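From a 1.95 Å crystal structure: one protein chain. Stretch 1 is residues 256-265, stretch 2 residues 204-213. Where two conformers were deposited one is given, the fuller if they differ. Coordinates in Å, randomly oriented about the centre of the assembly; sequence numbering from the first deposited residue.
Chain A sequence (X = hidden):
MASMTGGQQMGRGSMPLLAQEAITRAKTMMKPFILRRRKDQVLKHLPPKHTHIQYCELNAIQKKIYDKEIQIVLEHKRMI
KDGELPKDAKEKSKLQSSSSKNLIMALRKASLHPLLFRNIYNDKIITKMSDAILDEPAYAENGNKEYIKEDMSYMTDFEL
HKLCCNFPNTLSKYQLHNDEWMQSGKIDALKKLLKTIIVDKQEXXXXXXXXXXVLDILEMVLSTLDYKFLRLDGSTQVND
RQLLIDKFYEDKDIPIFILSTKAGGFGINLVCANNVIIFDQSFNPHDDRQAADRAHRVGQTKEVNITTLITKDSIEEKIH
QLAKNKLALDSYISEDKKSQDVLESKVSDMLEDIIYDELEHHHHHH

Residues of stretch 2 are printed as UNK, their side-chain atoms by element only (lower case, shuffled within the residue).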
# COMPACT_ATOMS: atom_id res chain seq x y z
N ILE A 256 11.63 14.23 1.55
CA ILE A 256 10.59 13.24 1.81
C ILE A 256 11.05 12.23 2.85
O ILE A 256 12.16 11.70 2.76
CB ILE A 256 10.18 12.49 0.53
CG1 ILE A 256 9.64 13.46 -0.51
CG2 ILE A 256 9.13 11.41 0.84
CD1 ILE A 256 9.26 12.77 -1.80
N PHE A 257 10.17 11.95 3.81
CA PHE A 257 10.29 10.85 4.76
C PHE A 257 9.07 9.96 4.57
O PHE A 257 7.94 10.43 4.71
CB PHE A 257 10.35 11.37 6.20
CG PHE A 257 11.25 10.59 7.11
CD1 PHE A 257 11.32 9.21 7.03
CD2 PHE A 257 12.04 11.24 8.05
CE1 PHE A 257 12.16 8.50 7.89
CE2 PHE A 257 12.87 10.52 8.90
CZ PHE A 257 12.93 9.15 8.82
N ILE A 258 9.28 8.68 4.22
CA ILE A 258 8.18 7.74 4.09
C ILE A 258 8.17 6.83 5.31
O ILE A 258 9.23 6.36 5.76
CB ILE A 258 8.24 6.95 2.76
CG1 ILE A 258 9.38 5.93 2.75
CG2 ILE A 258 8.32 7.90 1.55
CD1 ILE A 258 9.41 5.10 1.47
N LEU A 259 6.98 6.61 5.88
CA LEU A 259 6.84 5.92 7.16
C LEU A 259 5.61 5.03 7.14
O LEU A 259 4.65 5.29 6.40
CB LEU A 259 6.68 6.87 8.36
CG LEU A 259 7.71 7.98 8.59
CD1 LEU A 259 7.17 9.29 8.09
CD2 LEU A 259 8.04 8.07 10.09
N SER A 260 5.63 3.99 7.97
CA SER A 260 4.39 3.28 8.26
C SER A 260 3.53 4.12 9.19
O SER A 260 4.04 4.85 10.05
CB SER A 260 4.66 1.91 8.88
OG SER A 260 5.50 2.01 10.01
N THR A 261 2.22 4.04 9.01
CA THR A 261 1.30 4.78 9.86
C THR A 261 1.51 4.44 11.33
O THR A 261 1.38 5.32 12.19
CB THR A 261 -0.13 4.51 9.41
OG1 THR A 261 -0.25 4.95 8.06
CG2 THR A 261 -1.14 5.24 10.26
N LYS A 262 1.90 3.20 11.63
CA LYS A 262 2.20 2.80 13.00
C LYS A 262 3.40 3.56 13.57
O LYS A 262 3.51 3.68 14.80
CB LYS A 262 2.45 1.28 13.06
CG LYS A 262 3.61 0.74 12.20
CD LYS A 262 3.59 -0.80 12.03
CE LYS A 262 4.88 -1.38 11.35
NZ LYS A 262 5.06 -1.32 9.84
N ALA A 263 4.28 4.12 12.73
CA ALA A 263 5.32 4.99 13.27
C ALA A 263 4.72 6.22 13.94
O ALA A 263 5.38 6.84 14.78
CB ALA A 263 6.33 5.41 12.19
N GLY A 264 3.48 6.58 13.59
CA GLY A 264 2.78 7.60 14.34
C GLY A 264 2.78 7.34 15.84
O GLY A 264 2.68 8.28 16.63
N GLY A 265 2.92 6.08 16.24
CA GLY A 265 2.97 5.71 17.64
C GLY A 265 4.33 5.61 18.28
O GLY A 265 4.42 5.26 19.46
N UNK A 204 9.18 20.25 3.04
CA UNK A 204 9.34 18.83 3.27
C UNK A 204 7.99 18.19 3.57
O UNK A 204 7.02 18.87 3.90
n UNK A 204 15.18 17.80 4.97
c UNK A 204 12.75 18.37 4.92
c UNK A 204 10.32 18.58 4.41
c UNK A 204 14.16 18.82 4.58
c UNK A 204 11.71 19.15 4.14
N UNK A 205 7.94 16.86 3.46
CA UNK A 205 6.67 16.15 3.56
C UNK A 205 6.92 14.77 4.17
O UNK A 205 7.93 14.12 3.88
c UNK A 205 5.97 16.06 2.19
c UNK A 205 6.84 15.33 1.14
c UNK A 205 4.58 15.40 2.32
N UNK A 206 5.98 14.33 5.01
CA UNK A 206 5.90 12.94 5.49
C UNK A 206 4.83 12.20 4.70
O UNK A 206 3.72 12.70 4.53
c UNK A 206 6.31 13.84 7.90
c UNK A 206 7.81 13.59 7.75
c UNK A 206 5.83 13.68 9.34
c UNK A 206 5.55 12.88 6.97
N UNK A 207 5.16 10.99 4.23
CA UNK A 207 4.18 10.13 3.56
C UNK A 207 3.98 8.88 4.42
O UNK A 207 4.95 8.18 4.74
c UNK A 207 5.51 10.73 -0.05
c UNK A 207 5.01 11.00 1.36
c UNK A 207 3.49 9.00 1.42
c UNK A 207 4.63 9.74 2.14
N UNK A 208 2.73 8.61 4.80
CA UNK A 208 2.38 7.47 5.64
C UNK A 208 1.57 6.44 4.86
O UNK A 208 0.67 6.80 4.09
c UNK A 208 3.01 10.77 8.83
c UNK A 208 2.30 10.05 7.88
c UNK A 208 1.55 7.91 6.85
c UNK A 208 3.79 8.70 9.78
c UNK A 208 3.06 7.99 8.82
c UNK A 208 3.75 10.09 9.78
c UNK A 208 2.32 8.66 7.87
N UNK A 209 1.84 5.15 5.10
CA UNK A 209 1.02 4.08 4.56
C UNK A 209 0.87 2.96 5.58
O UNK A 209 1.80 2.67 6.35
o UNK A 209 0.76 2.43 2.80
c UNK A 209 1.59 3.48 3.26
N UNK A 210 -0.30 2.32 5.57
CA UNK A 210 -0.51 1.14 6.40
C UNK A 210 0.10 -0.12 5.80
O UNK A 210 0.09 -1.16 6.45
c UNK A 210 -2.01 0.91 6.63
c UNK A 210 -2.64 1.73 7.76
c UNK A 210 -2.07 1.32 9.11
c UNK A 210 -4.15 1.60 7.76
N UNK A 211 0.64 -0.03 4.59
CA UNK A 211 1.13 -1.18 3.84
C UNK A 211 2.61 -1.00 3.58
O UNK A 211 3.01 -0.06 2.88
c UNK A 211 -2.87 -3.27 2.79
c UNK A 211 -3.38 -0.92 2.84
c UNK A 211 -3.81 -2.24 2.88
c UNK A 211 -2.02 -0.62 2.72
c UNK A 211 -1.08 -1.64 2.65
c UNK A 211 -1.52 -2.96 2.68
c UNK A 211 0.38 -1.33 2.51
N UNK A 212 3.44 -1.90 4.13
CA UNK A 212 4.86 -1.87 3.79
C UNK A 212 5.10 -2.15 2.32
O UNK A 212 6.06 -1.62 1.73
c UNK A 212 5.75 -2.36 6.09
c UNK A 212 5.65 -2.86 4.65
o UNK A 212 5.01 -4.14 4.62
N UNK A 213 4.23 -2.96 1.69
CA UNK A 213 4.33 -3.19 0.24
C UNK A 213 4.17 -1.90 -0.55
O UNK A 213 4.80 -1.72 -1.61
c UNK A 213 2.20 -6.44 -0.08
n UNK A 213 2.37 -7.39 -0.98
c UNK A 213 3.27 -4.19 -0.20
c UNK A 213 3.44 -5.61 0.27
o UNK A 213 1.11 -6.21 0.44

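Position 204 carries four carbons in an unbranched row ending in one nitrogen. The CA-to-CB bond points sideways, and the side chain's closest approach is CB of position 204 to Ile256 N at 5.4 Å, beyond contact. The assignment rests on the atoms alone: Lys204.

At position 205, one carbon carries two others, three carbons in all. One of the two outer carbons lies 3.7 Å from CG1 of Ile256. This short beta-branched side chain is valine, and Val205 CG1 is the atom concerned. The backbone O of Val205 accepts a hydrogen bond from Phe257 N at 3.1 Å (N-H...O angle 167°).

Position 206 has four carbons forked at the second, and one terminal carbon sits 3.7 Å from CB of Phe257. A fork one carbon beyond CB identifies Leu206. Its CB also lies 4.1 Å from Leu259 CD1, so it meets two side chains on the same face of the sheet.

Position 207 again has four carbons, but the fork is at the first and one arm is two carbons long. The tip of that arm reaches to 3.8 Å from CG2 of Ile256. The branching distinguishes this residue from its predecessor: it is Ile207. Its backbone works in both directions, N donating to Phe257 O (2.9 Å, 168°) and O accepting from Leu259 N (2.8 Å, 157°).

Position 208 shows one carbon followed by a six-carbon ring with no heteroatom. Leu259 CD1 stands 4.2 Å from the ring centroid, 27° off the normal, a CH-pi contact over one face, while Ser260 O meets the edge. This is Phe208. Leu259 CB approaches Phe208 CE1 to 3.7 Å, and Ser260 O lies 3.5 Å from Phe208 CD1.

Position 209 has one carbon and one oxygen. The CA-to-CB bond points away, and the side chain makes no contact within 4.5 Å of stretch 1. It is Ser209. OG accepts a hydrogen bond from the backbone N of position 211 at 3.0 Å. Its backbone still pairs: N donates to Leu259 O (3.1 Å), and O accepts from Thr261 N (3.0 Å).

Position 210 contains four carbons forked at the second. Although the CA-to-CB bond points away, one terminal carbon lies 3.7 Å from Thr261 CB. This is Leu210, and the atom is CD2.

Position 211 is one carbon plus a six-carbon ring that makes no contact with stretch 1: Phe211, at the N-cap position.

Position 212 has one carbon bearing an oxygen and a carbon, the outer carbon 4.0 Å from Lys262 NZ. It is Thr212, the atom CG2.

Position 213 has three carbons, the third carrying oxygen and nitrogen, out of reach of stretch 1: Gln213.

The contact is a parallel strand pair, axes 4.7 Å apart at closest approach and 23° between their directions. Five backbone hydrogen bonds set the register from Ile256-Val205 to Ser260-Ser209. Alternating side chains put Ile256, Ile258, Val205 and Ile207 on one face, and Phe257, Leu259, Leu206 and Phe208 on the other. Apolar packing thus reinforces the ladder on both faces, burying 648 Å² in total.

Stretch 2 204-213: KVLIFSLFTQ
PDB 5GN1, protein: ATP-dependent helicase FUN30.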